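Long-range contacts in transcriptional regulator (Enterococcus faecalis, PDB 3QFI), which is of unknown function but belongs to the LytR-CpsA-Psr family, whose members are widespread in Gram-positive bacteria: residues 17-22 with 217-222; 25-30 with 106-111; 64-69 with 245-250. All blocks are in the same frame, centred on the assembly; numbering follows the deposited sequence.

Interaction 1: 17-22 with 217-222; sequences DAQEPF and QSKYLS
The lead-in to strand 22-28, an inner strand of the mixed sheet, is bound here by the loop that follows helix 210-216. An offset edge-to-face aromatic pair and a few polar bonds to the backbone join the two segments. F22 has CG in the crowded position between backbone N and carbonyl carbon (chi1 71°) and presents its edge to Y220. Its CE2 lies over one face of the Y220 ring, toward the rim, 3.5 Å from Y220 CE2, with the planes turned 74° apart. Tyrosine suits this place because its ring also packs on I50 of strand 44-51 while its hydroxyl reaches the main chain. Y220 OH donates to E20 O at 2.6 Å, an acceptor lying in the plane of the Y220 ring, although the modelled place of this hydroxyl is less sure. Q19 has an extended side chain beyond CG, so its amide can reach across, and NE2 gives a weak bond to K219 O at 3.1 Å. K219 bends at chi3 and chi4 and curls back to the D17 peptide; the D17 carboxylate is too distant for a salt bridge, though it may favour the charge. K219 NZ donates to D17 O at 2.8 Å from above the carbonyl plane.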
ATOM      1  N   ASP A  17     -10.349 -19.119  -6.334  1.00 30.42           N
ATOM      2  CA  ASP A  17     -11.405 -19.771  -7.074  1.00 20.24           C
ATOM      3  C   ASP A  17     -12.686 -19.746  -6.230  1.00 16.52           C
ATOM      4  O   ASP A  17     -13.765 -19.477  -6.752  1.00 24.28           O
ATOM      5  CB  ASP A  17     -10.966 -21.199  -7.412  1.00 16.14           C
ATOM      6  CG  ASP A  17     -12.014 -21.970  -8.171  1.00 12.97           C
ATOM      7  OD1 ASP A  17     -12.911 -22.553  -7.515  1.00 21.63           O
ATOM      8  OD2 ASP A  17     -11.942 -21.990  -9.422  1.00 19.82           O
ATOM      9  N   ALA A  18     -12.575 -19.994  -4.928  1.00  6.90           N
ATOM     10  CA  ALA A  18     -13.761 -19.974  -4.064  1.00 11.87           C
ATOM     11  C   ALA A  18     -14.079 -18.564  -3.530  1.00  7.74           C
ATOM     12  O   ALA A  18     -14.832 -18.405  -2.567  1.00  8.71           O
ATOM     13  CB  ALA A  18     -13.577 -20.950  -2.901  1.00  4.34           C
ATOM     14  N   GLN A  19     -13.522 -17.556  -4.190  1.00 14.30           N
ATOM     15  CA  GLN A  19     -13.704 -16.161  -3.809  1.00 18.16           C
ATOM     16  C   GLN A  19     -13.502 -16.025  -2.304  1.00 15.02           C
ATOM     17  O   GLN A  19     -14.331 -15.494  -1.555  1.00 13.59           O
ATOM     18  CB  GLN A  19     -15.083 -15.639  -4.222  1.00 19.04           C
ATOM     19  CG  GLN A  19     -16.225 -16.098  -3.347  1.00 20.27           C
ATOM     20  CD  GLN A  19     -17.368 -15.095  -3.310  1.00 23.56           C
ATOM     21  OE1 GLN A  19     -18.227 -15.160  -2.428  1.00 27.78           O
ATOM     22  NE2 GLN A  19     -17.388 -14.167  -4.274  1.00  5.67           N
ATOM     23  N   GLU A  20     -12.372 -16.545  -1.870  1.00 20.17           N
ATOM     24  CA  GLU A  20     -12.007 -16.490  -0.480  1.00 27.32           C
ATOM     25  C   GLU A  20     -11.289 -15.150  -0.363  1.00 27.59           C
ATOM     26  O   GLU A  20     -10.542 -14.749  -1.262  1.00 31.29           O
ATOM     27  CB  GLU A  20     -11.086 -17.664  -0.182  1.00 21.00           C
ATOM     28  CG  GLU A  20     -10.805 -17.934   1.262  1.00 34.50           C
ATOM     29  CD  GLU A  20     -10.156 -19.299   1.446  1.00 42.13           C
ATOM     30  OE1 GLU A  20     -10.864 -20.313   1.264  1.00 42.53           O
ATOM     31  OE2 GLU A  20      -8.942 -19.360   1.747  1.00 40.91           O
ATOM     32  N   PRO A  21     -11.548 -14.416   0.721  1.00 29.42           N
ATOM     33  CA  PRO A  21     -10.935 -13.104   0.977  1.00 25.97           C
ATOM     34  C   PRO A  21      -9.421 -13.214   0.905  1.00 24.10           C
ATOM     35  O   PRO A  21      -8.835 -14.141   1.460  1.00 28.65           O
ATOM     36  CB  PRO A  21     -11.409 -12.770   2.387  1.00 26.64           C
ATOM     37  CG  PRO A  21     -12.755 -13.477   2.459  1.00 35.49           C
ATOM     38  CD  PRO A  21     -12.447 -14.808   1.819  1.00 25.09           C
ATOM     39  N   PHE A  22      -8.773 -12.284   0.227  1.00 17.07           N
ATOM     40  CA  PHE A  22      -7.329 -12.379   0.146  1.00 15.33           C
ATOM     41  C   PHE A  22      -6.707 -10.994   0.271  1.00 15.34           C
ATOM     42  O   PHE A  22      -7.409  -9.976   0.244  1.00  9.93           O
ATOM     43  CB  PHE A  22      -6.921 -13.072  -1.159  1.00 10.69           C
ATOM     44  CG  PHE A  22      -7.143 -12.240  -2.364  1.00  5.39           C
ATOM     45  CD1 PHE A  22      -6.148 -11.398  -2.827  1.00  8.66           C
ATOM     46  CD2 PHE A  22      -8.358 -12.267  -3.020  1.00  7.44           C
ATOM     47  CE1 PHE A  22      -6.354 -10.581  -3.941  1.00  1.00           C
ATOM     48  CE2 PHE A  22      -8.582 -11.458  -4.137  1.00  5.62           C
ATOM     49  CZ  PHE A  22      -7.567 -10.611  -4.594  1.00  5.25           C
ATOM     50  N   GLN A 217     -11.751 -10.512 -11.799  1.00 39.92           N
ATOM     51  CA  GLN A 217     -12.639  -9.696 -12.635  1.00 50.40           C
ATOM     52  C   GLN A 217     -13.954 -10.410 -12.994  1.00 47.37           C
ATOM     53  O   GLN A 217     -14.494 -10.219 -14.085  1.00 51.90           O
ATOM     54  CB  GLN A 217     -11.920  -9.266 -13.937  1.00 58.95           C
ATOM     55  CG  GLN A 217     -10.640  -8.417 -13.748  1.00 64.45           C
ATOM     56  CD  GLN A 217     -10.054  -7.878 -15.069  1.00 61.49           C
ATOM     57  OE1 GLN A 217      -9.791  -8.638 -16.008  1.00 62.81           O
ATOM     58  NE2 GLN A 217      -9.831  -6.564 -15.129  1.00 50.92           N
ATOM     59  N   SER A 218     -14.470 -11.226 -12.082  1.00 39.39           N
ATOM     60  CA  SER A 218     -15.712 -11.949 -12.337  1.00 34.37           C
ATOM     61  C   SER A 218     -16.280 -12.523 -11.057  1.00 34.52           C
ATOM     62  O   SER A 218     -17.362 -13.109 -11.052  1.00 36.72           O
ATOM     63  CB  SER A 218     -15.461 -13.099 -13.308  1.00 35.20           C
ATOM     64  OG  SER A 218     -14.554 -14.035 -12.751  1.00 45.16           O
ATOM     65  N   LYS A 219     -15.555 -12.349  -9.963  1.00 28.67           N
ATOM     66  CA  LYS A 219     -15.998 -12.907  -8.702  1.00 22.49           C
ATOM     67  C   LYS A 219     -15.753 -12.008  -7.506  1.00 24.48           C
ATOM     68  O   LYS A 219     -16.221 -12.290  -6.405  1.00 26.97           O
ATOM     69  CB  LYS A 219     -15.295 -14.237  -8.498  1.00 23.02           C
ATOM     70  CG  LYS A 219     -15.720 -15.303  -9.486  1.00  9.79           C
ATOM     71  CD  LYS A 219     -14.700 -16.419  -9.578  1.00 24.26           C
ATOM     72  CE  LYS A 219     -14.191 -16.813  -8.203  1.00 31.38           C
ATOM     73  NZ  LYS A 219     -15.322 -17.210  -7.323  1.00 32.03           N
ATOM     74  N   TYR A 220     -15.022 -10.925  -7.738  1.00 22.01           N
ATOM     75  CA  TYR A 220     -14.676  -9.980  -6.694  1.00 20.89           C
ATOM     76  C   TYR A 220     -15.100  -8.573  -7.072  1.00 14.46           C
ATOM     77  O   TYR A 220     -14.708  -7.606  -6.425  1.00  8.79           O
ATOM     78  CB  TYR A 220     -13.161 -10.006  -6.444  1.00 17.14           C
ATOM     79  CG  TYR A 220     -12.662 -11.245  -5.745  1.00 17.25           C
ATOM     80  CD1 TYR A 220     -12.519 -12.461  -6.427  1.00 14.51           C
ATOM     81  CD2 TYR A 220     -12.361 -11.215  -4.380  1.00 13.55           C
ATOM     82  CE1 TYR A 220     -12.085 -13.618  -5.762  1.00  4.63           C
ATOM     83  CE2 TYR A 220     -11.935 -12.363  -3.710  1.00 12.06           C
ATOM     84  CZ  TYR A 220     -11.798 -13.559  -4.410  1.00  9.44           C
ATOM     85  OH  TYR A 220     -11.369 -14.695  -3.759  1.00  8.29           O
ATOM     86  N   LEU A 221     -15.898  -8.462  -8.125  1.00 17.56           N
ATOM     87  CA  LEU A 221     -16.355  -7.155  -8.587  1.00 21.67           C
ATOM     88  C   LEU A 221     -17.082  -6.433  -7.452  1.00 17.85           C
ATOM     89  O   LEU A 221     -16.919  -5.231  -7.259  1.00 21.64           O
ATOM     90  CB  LEU A 221     -17.278  -7.306  -9.811  1.00 14.05           C
ATOM     91  CG  LEU A 221     -17.493  -8.709 -10.391  1.00 13.18           C
ATOM     92  CD1 LEU A 221     -18.404  -9.495  -9.460  1.00 17.96           C
ATOM     93  CD2 LEU A 221     -18.127  -8.636 -11.784  1.00 20.19           C
ATOM     94  N   SER A 222     -17.867  -7.186  -6.694  1.00 15.31           N
ATOM     95  CA  SER A 222     -18.618  -6.626  -5.592  1.00 17.40           C
ATOM     96  C   SER A 222     -17.678  -6.136  -4.501  1.00 24.97           C
ATOM     97  O   SER A 222     -17.943  -5.120  -3.832  1.00 29.96           O
ATOM     98  CB  SER A 222     -19.554  -7.680  -5.011  1.00 16.06           C
ATOM     99  OG  SER A 222     -18.824  -8.682  -4.328  1.00 27.15           O
TER

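Interaction 2: 25-30 with 106-111; sequences LLMGID and YVSINM
Peptide units are the flat groups that meet here: the N-H groups of V107 and M27 come in nearly along the C=O axes of L25 and V107, whereas those of I109 and I29 arrive in the planes of the M27 and I109 carbonyls. The Y106 ring leads away from 25-30 and rests on I92 of helix 80-98. M27 is bonded twice, its N donating to V107 O at 2.8 Å and its O accepting from I109 N at 3.0 Å. V107 N to L25 O (2.9 Å) and I29 N to I109 O (3.2 Å) complete the ladder. This is the regular pattern of parallel strands, and strands 25-28 and 106-109 run 13° apart within the mixed sheet. L26 and G28 turn their own backbone bonds to strand 44-51, and S108 bonds to K205, so both strands are interior. L25, M27 and Y106 pack on helix 80-98, and S108 lies on the same face of the sheet. Methionine suits that side because its flexible chain, bent at chi3 (-66°), brings CE beside S108 OG while also packing on Y83 and A91. L26, V107 and I109 line the other face, V107 and I109 being beta-branched residues at home in strands. Beyond the strands M111, bent at chi2 and chi3, folds its methyl back over G28, which offers only backbone there: M111 CE lies 4.1 Å from G28 C.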
ATOM      1  N   LEU A  25       0.077  -6.952  -1.312  1.00  8.59           N
ATOM      2  CA  LEU A  25       0.972  -5.836  -1.046  1.00  3.55           C
ATOM      3  C   LEU A  25       1.364  -5.216  -2.384  1.00 13.84           C
ATOM      4  O   LEU A  25       1.900  -5.894  -3.260  1.00 12.94           O
ATOM      5  CB  LEU A  25       2.236  -6.322  -0.331  1.00 10.09           C
ATOM      6  CG  LEU A  25       3.239  -5.217   0.017  1.00 20.66           C
ATOM      7  CD1 LEU A  25       2.757  -4.506   1.275  1.00 26.02           C
ATOM      8  CD2 LEU A  25       4.637  -5.787   0.243  1.00 29.57           C
ATOM      9  N   LEU A  26       1.078  -3.930  -2.537  1.00  1.83           N
ATOM     10  CA  LEU A  26       1.425  -3.216  -3.747  1.00  8.77           C
ATOM     11  C   LEU A  26       2.640  -2.375  -3.415  1.00 12.07           C
ATOM     12  O   LEU A  26       2.634  -1.644  -2.415  1.00 19.05           O
ATOM     13  CB  LEU A  26       0.291  -2.286  -4.181  1.00  4.60           C
ATOM     14  CG  LEU A  26      -1.144  -2.819  -4.135  1.00 10.54           C
ATOM     15  CD1 LEU A  26      -2.106  -1.782  -4.709  1.00  7.30           C
ATOM     16  CD2 LEU A  26      -1.241  -4.098  -4.912  1.00  1.00           C
ATOM     17  N   MET A  27       3.684  -2.480  -4.237  1.00  6.16           N
ATOM     18  CA  MET A  27       4.899  -1.688  -4.020  1.00 10.56           C
ATOM     19  C   MET A  27       5.244  -0.878  -5.260  1.00  8.52           C
ATOM     20  O   MET A  27       5.093  -1.350  -6.379  1.00  5.29           O
ATOM     21  CB  MET A  27       6.100  -2.577  -3.672  1.00 12.18           C
ATOM     22  CG  MET A  27       5.876  -3.567  -2.532  1.00 29.41           C
ATOM     23  SD  MET A  27       7.432  -4.287  -1.960  1.00 23.86           S
ATOM     24  CE  MET A  27       7.948  -5.235  -3.410  1.00 15.59           C
ATOM     25  N   GLY A  28       5.701   0.349  -5.035  1.00  5.51           N
ATOM     26  CA  GLY A  28       6.099   1.242  -6.104  1.00  6.09           C
ATOM     27  C   GLY A  28       7.568   1.547  -5.879  1.00 13.64           C
ATOM     28  O   GLY A  28       7.913   2.397  -5.062  1.00 11.82           O
ATOM     29  N   ILE A  29       8.427   0.821  -6.591  1.00 18.44           N
ATOM     30  CA  ILE A  29       9.875   0.955  -6.493  1.00 22.55           C
ATOM     31  C   ILE A  29      10.395   1.840  -7.605  1.00 21.96           C
ATOM     32  O   ILE A  29       9.955   1.735  -8.742  1.00 13.02           O
ATOM     33  CB  ILE A  29      10.580  -0.420  -6.630  1.00 27.52           C
ATOM     34  CG1 ILE A  29       9.959  -1.429  -5.670  1.00 29.33           C
ATOM     35  CG2 ILE A  29      12.071  -0.278  -6.324  1.00 31.55           C
ATOM     36  CD1 ILE A  29      10.063  -1.018  -4.225  1.00 28.76           C
ATOM     37  N   ASP A  30      11.342   2.709  -7.274  1.00 28.81           N
ATOM     38  CA  ASP A  30      11.929   3.604  -8.264  1.00 23.81           C
ATOM     39  C   ASP A  30      13.270   3.035  -8.712  1.00 24.49           C
ATOM     40  O   ASP A  30      14.304   3.234  -8.074  1.00 23.01           O
ATOM     41  CB  ASP A  30      12.110   4.993  -7.662  1.00 14.02           C
ATOM     42  CG  ASP A  30      12.277   6.060  -8.715  1.00 26.63           C
ATOM     43  OD1 ASP A  30      12.083   7.247  -8.373  1.00 38.57           O
ATOM     44  OD2 ASP A  30      12.606   5.727  -9.881  1.00 26.47           O
ATOM     45  N   TYR A 106       1.662 -10.221  -4.036  1.00  9.79           N
ATOM     46  CA  TYR A 106       2.383  -8.962  -4.061  1.00  9.21           C
ATOM     47  C   TYR A 106       2.507  -8.486  -5.501  1.00 14.36           C
ATOM     48  O   TYR A 106       2.308  -9.255  -6.446  1.00 17.87           O
ATOM     49  CB  TYR A 106       3.782  -9.135  -3.481  1.00 20.41           C
ATOM     50  CG  TYR A 106       4.774  -9.733  -4.447  1.00 24.26           C
ATOM     51  CD1 TYR A 106       4.864 -11.116  -4.636  1.00 28.16           C
ATOM     52  CD2 TYR A 106       5.614  -8.908  -5.195  1.00 25.80           C
ATOM     53  CE1 TYR A 106       5.777 -11.657  -5.560  1.00 35.75           C
ATOM     54  CE2 TYR A 106       6.518  -9.433  -6.111  1.00 35.61           C
ATOM     55  CZ  TYR A 106       6.602 -10.797  -6.293  1.00 33.14           C
ATOM     56  OH  TYR A 106       7.515 -11.284  -7.208  1.00 37.98           O
ATOM     57  N   VAL A 107       2.831  -7.208  -5.657  1.00 15.38           N
ATOM     58  CA  VAL A 107       3.039  -6.613  -6.971  1.00 12.50           C
ATOM     59  C   VAL A 107       4.052  -5.476  -6.865  1.00 17.30           C
ATOM     60  O   VAL A 107       3.949  -4.626  -5.989  1.00 20.51           O
ATOM     61  CB  VAL A 107       1.708  -6.091  -7.599  1.00 12.32           C
ATOM     62  CG1 VAL A 107       0.962  -5.269  -6.609  1.00 16.48           C
ATOM     63  CG2 VAL A 107       2.002  -5.254  -8.850  1.00 15.99           C
ATOM     64  N   SER A 108       5.056  -5.508  -7.741  1.00 17.96           N
ATOM     65  CA  SER A 108       6.100  -4.488  -7.807  1.00 15.71           C
ATOM     66  C   SER A 108       5.919  -3.769  -9.127  1.00 24.16           C
ATOM     67  O   SER A 108       5.928  -4.408 -10.186  1.00 28.18           O
ATOM     68  CB  SER A 108       7.500  -5.106  -7.796  1.00 24.65           C
ATOM     69  OG  SER A 108       7.871  -5.587  -6.524  1.00 34.62           O
ATOM     70  N   ILE A 109       5.769  -2.449  -9.065  1.00 23.96           N
ATOM     71  CA  ILE A 109       5.581  -1.634 -10.262  1.00 21.87           C
ATOM     72  C   ILE A 109       6.624  -0.517 -10.302  1.00 30.16           C
ATOM     73  O   ILE A 109       6.879   0.138  -9.285  1.00 32.10           O
ATOM     74  CB  ILE A 109       4.184  -0.977 -10.270  1.00 26.91           C
ATOM     75  CG1 ILE A 109       3.175  -1.918  -9.587  1.00 29.85           C
ATOM     76  CG2 ILE A 109       3.772  -0.646 -11.716  1.00 12.53           C
ATOM     77  CD1 ILE A 109       1.743  -1.371  -9.482  1.00 24.89           C
ATOM     78  N   ASN A 110       7.224  -0.317 -11.475  1.00 34.92           N
ATOM     79  CA  ASN A 110       8.217   0.738 -11.714  1.00 22.02           C
ATOM     80  C   ASN A 110       7.467   2.030 -11.969  1.00 19.54           C
ATOM     81  O   ASN A 110       6.249   2.035 -12.086  1.00 22.75           O
ATOM     82  CB  ASN A 110       9.024   0.457 -12.985  1.00 24.85           C
ATOM     83  CG  ASN A 110      10.071  -0.601 -12.797  1.00 42.34           C
ATOM     84  OD1 ASN A 110      10.748  -0.991 -13.759  1.00 26.48           O
ATOM     85  ND2 ASN A 110      10.227  -1.074 -11.560  1.00 51.92           N
ATOM     86  N   MET A 111       8.217   3.114 -12.096  1.00 20.72           N
ATOM     87  CA  MET A 111       7.633   4.404 -12.384  1.00 17.48           C
ATOM     88  C   MET A 111       7.245   4.446 -13.868  1.00 22.19           C
ATOM     89  O   MET A 111       6.316   5.158 -14.261  1.00 22.67           O
ATOM     90  CB  MET A 111       8.624   5.516 -12.017  1.00 18.32           C
ATOM     91  CG  MET A 111       8.904   5.604 -10.510  1.00  3.04           C
ATOM     92  SD  MET A 111       7.407   5.820  -9.472  1.00 19.29           S
ATOM     93  CE  MET A 111       7.026   4.093  -8.988  1.00 29.03           C
TER

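Interaction 3: 64-69 with 245-250; sequences RDILTD and QVLDPN
I66 sets CG1 anti to its carbonyl carbon (chi1 -62°), which leaves CG2 anti to the backbone N and directed at L247. L247 places CG beside its own N, with CD1 anti to CA (chi2 171°), so its methyls reach back obliquely across I66. I66 CG2 and L247 CD1 meet at 3.5 Å, while I66 CD1 lies 4.1 Å from L247 CD2. Branched aliphatic chains suit this buried spot, where both residues also touch L232. L67, with CG anti to N, inclines toward V246 more loosely, and these two pack on F282 and Y279 respectively. The backbone pairing is a single bridge between I66 and Q245, linking two small hairpins, 67-70 with 75-78 and 234-238 with 243-247. Q245 is held by both its backbone N and its backbone O: its N donates to D65 O at 2.9 Å from well above the carbonyl plane, and Q245 O accepts from L67 N at 3.1 Å, in plane and straighter at hydrogen (158°). The Q245 side chain is extended, its CB resting 3.7 Å from D65 O. The D65 carboxylate turns instead to a salt bridge with K78.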
ATOM      1  N   ARG A  64       7.362   4.838   5.413  1.00 16.60           N
ATOM      2  CA  ARG A  64       8.705   4.286   5.310  1.00 26.24           C
ATOM      3  C   ARG A  64       9.516   4.439   6.593  1.00 18.56           C
ATOM      4  O   ARG A  64      10.479   3.703   6.827  1.00 22.63           O
ATOM      5  CB  ARG A  64       9.461   4.950   4.149  1.00 32.93           C
ATOM      6  CG  ARG A  64       9.762   6.446   4.340  1.00 38.54           C
ATOM      7  CD  ARG A  64      10.481   7.062   3.124  1.00 41.03           C
ATOM      8  NE  ARG A  64       9.619   7.042   1.942  1.00 56.14           N
ATOM      9  CZ  ARG A  64       9.928   7.556   0.749  1.00 54.02           C
ATOM     10  NH1 ARG A  64      11.099   8.150   0.536  1.00 56.66           N
ATOM     11  NH2 ARG A  64       9.044   7.477  -0.240  1.00 45.46           N
ATOM     12  N   ASP A  65       9.138   5.392   7.429  1.00 18.69           N
ATOM     13  CA  ASP A  65       9.877   5.606   8.663  1.00 20.14           C
ATOM     14  C   ASP A  65       9.384   4.742   9.821  1.00 15.12           C
ATOM     15  O   ASP A  65       9.861   4.866  10.946  1.00 12.12           O
ATOM     16  CB  ASP A  65       9.813   7.084   9.040  1.00 22.57           C
ATOM     17  CG  ASP A  65      10.402   7.981   7.964  1.00 27.56           C
ATOM     18  OD1 ASP A  65       9.829   9.065   7.706  1.00 31.69           O
ATOM     19  OD2 ASP A  65      11.449   7.603   7.381  1.00 20.29           O
ATOM     20  N   ILE A  66       8.435   3.858   9.563  1.00  8.51           N
ATOM     21  CA  ILE A  66       7.940   3.032  10.645  1.00 14.03           C
ATOM     22  C   ILE A  66       9.024   2.096  11.178  1.00 18.20           C
ATOM     23  O   ILE A  66       9.757   1.454  10.407  1.00 21.32           O
ATOM     24  CB  ILE A  66       6.695   2.248  10.208  1.00  9.84           C
ATOM     25  CG1 ILE A  66       5.586   3.253   9.848  1.00  9.74           C
ATOM     26  CG2 ILE A  66       6.256   1.303  11.315  1.00  8.10           C
ATOM     27  CD1 ILE A  66       4.239   2.644   9.540  1.00  1.00           C
ATOM     28  N   LEU A  67       9.150   2.043  12.500  1.00 13.88           N
ATOM     29  CA  LEU A  67      10.161   1.188  13.123  1.00  8.81           C
ATOM     30  C   LEU A  67       9.551  -0.166  13.430  1.00 12.76           C
ATOM     31  O   LEU A  67       8.519  -0.246  14.101  1.00 16.61           O
ATOM     32  CB  LEU A  67      10.672   1.828  14.410  1.00  5.41           C
ATOM     33  CG  LEU A  67      11.847   1.169  15.109  1.00  7.50           C
ATOM     34  CD1 LEU A  67      13.110   1.277  14.238  1.00  1.00           C
ATOM     35  CD2 LEU A  67      12.071   1.866  16.453  1.00 13.15           C
ATOM     36  N   THR A  68      10.185  -1.225  12.933  1.00  4.71           N
ATOM     37  CA  THR A  68       9.704  -2.585  13.163  1.00  6.73           C
ATOM     38  C   THR A  68      10.830  -3.614  13.049  1.00 11.07           C
ATOM     39  O   THR A  68      11.993  -3.271  12.835  1.00 15.53           O
ATOM     40  CB  THR A  68       8.611  -2.985  12.146  1.00 13.26           C
ATOM     41  OG1 THR A  68       9.018  -2.634  10.813  1.00  1.00           O
ATOM     42  CG2 THR A  68       7.311  -2.288  12.474  1.00 26.53           C
ATOM     43  N   ASP A  69      10.489  -4.880  13.210  1.00 13.23           N
ATOM     44  CA  ASP A  69      11.498  -5.895  13.079  1.00 15.28           C
ATOM     45  C   ASP A  69      11.650  -6.150  11.587  1.00 18.16           C
ATOM     46  O   ASP A  69      10.655  -6.234  10.855  1.00 15.96           O
ATOM     47  CB  ASP A  69      11.076  -7.163  13.823  1.00 29.51           C
ATOM     48  CG  ASP A  69      11.168  -7.000  15.326  1.00 43.22           C
ATOM     49  OD1 ASP A  69      12.265  -6.636  15.805  1.00 52.49           O
ATOM     50  OD2 ASP A  69      10.156  -7.224  16.035  1.00 55.80           O
ATOM     51  N   GLN A 245       9.532   6.510  13.303  1.00 11.15           N
ATOM     52  CA  GLN A 245       8.166   6.678  13.768  1.00 18.26           C
ATOM     53  C   GLN A 245       7.792   5.425  14.566  1.00 15.44           C
ATOM     54  O   GLN A 245       7.793   4.310  14.030  1.00 18.27           O
ATOM     55  CB  GLN A 245       7.230   6.862  12.570  1.00 20.29           C
ATOM     56  CG  GLN A 245       5.758   6.928  12.913  1.00 16.25           C
ATOM     57  CD  GLN A 245       4.902   7.169  11.690  1.00 20.41           C
ATOM     58  OE1 GLN A 245       3.763   6.704  11.615  1.00 18.81           O
ATOM     59  NE2 GLN A 245       5.447   7.907  10.718  1.00 17.22           N
ATOM     60  N   VAL A 246       7.507   5.607  15.853  1.00 12.36           N
ATOM     61  CA  VAL A 246       7.136   4.483  16.703  1.00 12.56           C
ATOM     62  C   VAL A 246       5.629   4.413  16.761  1.00 10.68           C
ATOM     63  O   VAL A 246       4.978   5.344  17.231  1.00 15.43           O
ATOM     64  CB  VAL A 246       7.652   4.630  18.138  1.00 15.94           C
ATOM     65  CG1 VAL A 246       7.188   3.445  18.969  1.00 27.98           C
ATOM     66  CG2 VAL A 246       9.156   4.724  18.146  1.00 17.37           C
ATOM     67  N   LEU A 247       5.079   3.304  16.285  1.00 11.10           N
ATOM     68  CA  LEU A 247       3.640   3.123  16.257  1.00 11.94           C
ATOM     69  C   LEU A 247       3.028   2.951  17.633  1.00  7.52           C
ATOM     70  O   LEU A 247       3.639   2.395  18.552  1.00  8.99           O
ATOM     71  CB  LEU A 247       3.277   1.916  15.384  1.00  8.64           C
ATOM     72  CG  LEU A 247       3.564   2.025  13.883  1.00  1.23           C
ATOM     73  CD1 LEU A 247       3.359   0.674  13.226  1.00  9.21           C
ATOM     74  CD2 LEU A 247       2.641   3.059  13.253  1.00  9.42           C
ATOM     75  N   ASP A 248       1.813   3.460  17.779  1.00 14.34           N
ATOM     76  CA  ASP A 248       1.118   3.301  19.042  1.00 12.38           C
ATOM     77  C   ASP A 248       0.697   1.842  19.036  1.00 15.52           C
ATOM     78  O   ASP A 248       0.004   1.393  18.138  1.00 25.72           O
ATOM     79  CB  ASP A 248      -0.101   4.212  19.127  1.00 18.41           C
ATOM     80  CG  ASP A 248      -0.856   4.023  20.425  1.00 33.05           C
ATOM     81  OD1 ASP A 248      -1.417   2.920  20.611  1.00 33.60           O
ATOM     82  OD2 ASP A 248      -0.878   4.957  21.264  1.00 22.55           O
ATOM     83  N   PRO A 249       1.113   1.086  20.047  1.00 17.33           N
ATOM     84  CA  PRO A 249       0.767  -0.334  20.114  1.00 21.46           C
ATOM     85  C   PRO A 249      -0.726  -0.672  20.159  1.00 17.25           C
ATOM     86  O   PRO A 249      -1.176  -1.598  19.483  1.00 19.95           O
ATOM     87  CB  PRO A 249       1.511  -0.798  21.361  1.00 25.60           C
ATOM     88  CG  PRO A 249       1.447   0.414  22.248  1.00 21.24           C
ATOM     89  CD  PRO A 249       1.804   1.520  21.274  1.00 12.20           C
ATOM     90  N   ASN A 250      -1.482   0.097  20.928  1.00 20.71           N
ATOM     91  CA  ASN A 250      -2.888  -0.150  21.091  1.00 24.64           C
ATOM     92  C   ASN A 250      -3.665   0.245  19.767  1.00 20.49           C
ATOM     93  O   ASN A 250      -4.601  -0.409  19.329  1.00 17.15           O
ATOM     94  CB  ASN A 250      -3.340   0.351  22.527  1.00 29.81           C
ATOM     95  CG  ASN A 250      -4.675   1.026  22.508  1.00 56.64           C
ATOM     96  OD1 ASN A 250      -4.953   1.896  21.615  1.00 71.57           O
ATOM     97  ND2 ASN A 250      -5.563   0.642  23.466  1.00 63.71           N
TER

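How the interactions relate
From the N terminus, 17-22 runs almost directly into 25-30, so interactions 1 and 2 open on the same loop-and-strand unit. Interaction 2 closes first, when strand 105-109 returns beside strand 22-28 after 75 residues. Interaction 1 closes much later, at 217-222, and its loop encloses that of interaction 2. Interaction 3 starts within both loops, at 64-69, and closes after them at 245-250, so it crosses the other two. Interaction 2 lies in the mixed sheet, interaction 1 fastens a late loop onto the approach to it, and interaction 3 joins the two hairpins. Interactions 1 and 3 lie on opposite sides of the chain's centre, their centres 32 Å apart.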